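Local coordinates for transferrin binding protein B (Actinobacillus suis, PDB 3PQU) that binds the host's transferrin at the bacterial surface as a lipoprotein of the outer membrane and so probably serves iron acquisition, at residues K92-N95 with D96-T99; D181-T184 with S185-L188. All coordinates share one frame; numbering follows the deposited sequence.

Contact 1 of 2, residues K92-N95 with D96-T99; sequences KELN and DKTT
The carbonyl oxygen of Leu-94 is gripped by two groups: a water that donates to it, 2.9 Å from Leu-94 O, and, weakly, the backbone N of Lys-97. That same water accepts from the ammonium group, 3.0 Å from Lys-97 NZ, so it bridges the side chain back to the helix backbone. Lys-97 holds CG between its own N and carbonyl carbon (chi1 71°), runs straight as far as CE and bends only at chi4; its tip lies alongside Leu-94, with Leu-94 CD2 3.8 Å from Lys-97 NZ. A salt bridge to Asp-150 and a cation-pi contact with Tyr-131 also hold this ammonium.

Lys-97 N reaches Glu-93 O weakly as well, whereas the bond one residue earlier is sounder: Asp-96 N lies 2.9 Å from Lys-92 O, with an N-H...O angle of 152°. Lys-92, bent at chi2 and chi4, carries its CE over to the carboxylate and makes a salt bridge whose hydrogen bond is weak, 3.3 Å from Lys-92 NZ to Asp-96 OD2. Thr-98 sets CG2 3.3 Å from Asn-95 O, and its hydroxyl is bonded to Asp-128. The i to i+4 lysine-aspartate pair is typical of the side of a helix, here the short surface helix 91-97 of the N-lobe handle.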
# COMPACT_ATOMS: atom_id res chain seq x y z
N LYS A 92 -5.05 20.51 9.03
CA LYS A 92 -4.42 21.41 9.98
C LYS A 92 -3.85 22.64 9.27
O LYS A 92 -4.04 23.77 9.72
CB LYS A 92 -3.30 20.70 10.74
CG LYS A 92 -2.42 21.63 11.58
CD LYS A 92 -2.99 21.86 12.97
CE LYS A 92 -2.20 22.93 13.72
NZ LYS A 92 -0.72 22.78 13.55
N GLU A 93 -3.15 22.41 8.16
CA GLU A 93 -2.61 23.51 7.36
C GLU A 93 -3.71 24.48 6.93
O GLU A 93 -3.53 25.68 7.03
CB GLU A 93 -1.93 22.98 6.09
CG GLU A 93 -0.45 22.72 6.16
CD GLU A 93 0.10 22.21 4.83
OE1 GLU A 93 -0.48 22.54 3.76
OE2 GLU A 93 1.11 21.48 4.84
N LEU A 94 -4.81 23.96 6.40
CA LEU A 94 -5.92 24.80 5.94
C LEU A 94 -6.53 25.60 7.10
O LEU A 94 -6.82 26.79 6.97
CB LEU A 94 -6.99 23.95 5.25
CG LEU A 94 -6.63 23.31 3.89
CD1 LEU A 94 -7.79 22.47 3.39
CD2 LEU A 94 -6.27 24.36 2.85
N ASN A 95 -6.72 24.94 8.24
CA ASN A 95 -7.19 25.61 9.46
C ASN A 95 -6.27 26.73 9.96
O ASN A 95 -6.76 27.78 10.38
CB ASN A 95 -7.49 24.62 10.58
CG ASN A 95 -8.90 24.04 10.47
OD1 ASN A 95 -9.88 24.77 10.63
ND2 ASN A 95 -9.00 22.75 10.18
N ASP A 96 -4.96 26.52 9.89
CA ASP A 96 -4.02 27.54 10.35
C ASP A 96 -4.06 28.81 9.50
O ASP A 96 -3.88 29.88 10.03
CB ASP A 96 -2.58 27.02 10.42
CG ASP A 96 -2.39 25.94 11.49
OD1 ASP A 96 -3.31 25.74 12.32
OD2 ASP A 96 -1.32 25.29 11.49
N LYS A 97 -4.30 28.71 8.20
CA LYS A 97 -4.24 29.89 7.33
C LYS A 97 -5.60 30.50 6.93
O LYS A 97 -5.67 31.51 6.22
CB LYS A 97 -3.44 29.58 6.04
CG LYS A 97 -4.16 28.65 5.06
CD LYS A 97 -3.23 28.31 3.86
CE LYS A 97 -3.90 27.37 2.86
NZ LYS A 97 -5.16 27.91 2.25
N THR A 98 -6.69 29.89 7.37
CA THR A 98 -8.00 30.29 6.88
C THR A 98 -8.45 31.64 7.43
O THR A 98 -8.20 31.98 8.58
CB THR A 98 -9.10 29.24 7.20
OG1 THR A 98 -10.34 29.64 6.61
CG2 THR A 98 -9.31 29.11 8.73
N THR A 99 -9.11 32.43 6.59
CA THR A 99 -9.74 33.64 7.12
C THR A 99 -11.25 33.50 6.90
O THR A 99 -12.01 34.42 7.22
CB THR A 99 -9.27 34.88 6.39
OG1 THR A 99 -9.59 34.74 5.01
CG2 THR A 99 -7.76 35.09 6.56
O HOH W 1 -7.29 27.84 4.31

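Contact 2 of 2, residues D181-T184 with S185-L188; sequences DVKT and SYEL
Tyr-186 folds back over the end of the strand that precedes it, and its ring meets Lys-183 on a face and Asp-181 at an edge. With CG anti to the carbonyl carbon (chi1 -81°), the ring is carried under the lysine chain. Lys-183 CB stands 3.9 Å from the centroid of the Tyr-186 ring, only 18° off the normal, which makes a CH-pi contact displaced toward the rim. Extended beyond CG, the lysine then slants across the same ring, and its CD comes 3.7 Å from Tyr-186 CZ.

At the far end of the ring the phenol donates to the carboxylate: Tyr-186 OH lies 2.6 Å from Asp-181 OD2, which receives it on its syn lone pair. OD2 sits in the plane of the ring, although the carboxylate itself is turned 59° from it. A water, also at the ring edge, donates to the phenol oxygen 2.6 Å from Tyr-186 OH and accepts a longer bond from Lys-183 NZ. The hydroxyl therefore has a partner on each of its two roles, which should fix its rotation.

Ser-185, at the corner, places OG 3.7 Å from Lys-183 CB. Beneath the side chains a backbone bond closes the turn, with Tyr-186 N 3.0 Å from Lys-183 O. Beyond the turn, Lys-198 NZ binds the carbonyl oxygens of Thr-184 and Tyr-186 and forms a salt bridge with Glu-187, while Ile-288 touches the tyrosine. Lys-183 to Tyr-186 form a type I beta turn, and the tyrosine folds back on the strand end as strand 170-183 of the N-lobe barrel passes into the following loop.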
# COMPACT_ATOMS: atom_id res chain seq x y z
N ASP A 181 -8.97 20.40 -14.68
CA ASP A 181 -8.05 21.51 -14.78
C ASP A 181 -8.86 22.78 -15.05
O ASP A 181 -10.09 22.74 -15.06
CB ASP A 181 -7.00 21.29 -15.89
CG ASP A 181 -7.62 21.19 -17.28
OD1 ASP A 181 -6.86 21.30 -18.28
OD2 ASP A 181 -8.85 20.98 -17.37
N VAL A 182 -8.18 23.89 -15.30
CA VAL A 182 -8.87 25.15 -15.51
C VAL A 182 -8.60 25.70 -16.91
O VAL A 182 -7.46 25.70 -17.36
CB VAL A 182 -8.46 26.18 -14.44
CG1 VAL A 182 -8.73 27.62 -14.91
CG2 VAL A 182 -9.19 25.89 -13.10
N LYS A 183 -9.66 26.14 -17.60
CA LYS A 183 -9.54 26.86 -18.88
C LYS A 183 -10.68 27.86 -18.98
O LYS A 183 -11.84 27.49 -18.83
CB LYS A 183 -9.69 25.91 -20.08
CG LYS A 183 -8.50 25.04 -20.36
CD LYS A 183 -8.83 24.02 -21.43
CE LYS A 183 -7.69 23.02 -21.62
NZ LYS A 183 -7.90 22.15 -22.84
N THR A 184 -10.38 29.11 -19.27
CA THR A 184 -11.44 30.10 -19.40
C THR A 184 -12.38 29.75 -20.57
O THR A 184 -13.52 30.21 -20.62
CB THR A 184 -10.88 31.53 -19.59
OG1 THR A 184 -9.96 31.52 -20.69
CG2 THR A 184 -10.16 32.00 -18.33
N SER A 185 -11.91 28.93 -21.51
CA SER A 185 -12.77 28.51 -22.62
C SER A 185 -13.82 27.46 -22.23
O SER A 185 -14.75 27.21 -22.99
CB SER A 185 -11.92 27.99 -23.79
OG SER A 185 -11.11 26.91 -23.37
N TYR A 186 -13.68 26.83 -21.06
CA TYR A 186 -14.65 25.82 -20.64
C TYR A 186 -16.04 26.40 -20.52
O TYR A 186 -16.23 27.46 -19.91
CB TYR A 186 -14.25 25.19 -19.31
CG TYR A 186 -13.21 24.10 -19.41
CD1 TYR A 186 -13.17 23.24 -20.51
CD2 TYR A 186 -12.30 23.90 -18.38
CE1 TYR A 186 -12.23 22.21 -20.57
CE2 TYR A 186 -11.35 22.89 -18.45
CZ TYR A 186 -11.31 22.07 -19.53
OH TYR A 186 -10.36 21.10 -19.54
N GLU A 187 -17.02 25.72 -21.10
CA GLU A 187 -18.42 26.06 -20.87
C GLU A 187 -19.14 24.82 -20.35
O GLU A 187 -19.85 24.15 -21.10
CB GLU A 187 -19.06 26.59 -22.15
CG GLU A 187 -18.45 27.90 -22.67
CD GLU A 187 -18.74 29.10 -21.76
OE1 GLU A 187 -19.59 28.99 -20.85
OE2 GLU A 187 -18.11 30.16 -21.96
N LEU A 188 -18.94 24.48 -19.08
CA LEU A 188 -19.48 23.23 -18.53
C LEU A 188 -20.88 23.43 -17.96
O LEU A 188 -21.22 24.53 -17.53
CB LEU A 188 -18.56 22.68 -17.44
CG LEU A 188 -17.07 22.75 -17.79
CD1 LEU A 188 -16.22 22.24 -16.64
CD2 LEU A 188 -16.79 21.96 -19.03
O HOH W 2 -9.80 19.73 -21.66

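In the fold
After a short strand 22-23 that joins the C-terminal barrel sheet, the chain lays down 43-47 in the handle sheet, adds 69-70 to the N-lobe barrel sheet and returns to the handle with 78-80. Helix 91-97 follows, where contact 1 closes locally before edge strand 103-105; strands 121-128 and 150-157 complete that sheet. Strand 170-183 then enters the barrel, and contact 2 turns the chain at its end into the long loop before strand 218-219. The contacts are in series, neither enclosing nor crossing the other. The centres of contact 1 and contact 2 lie about 28 Å apart, without touching; one belongs to the handle, the other to the barrel of the N-lobe.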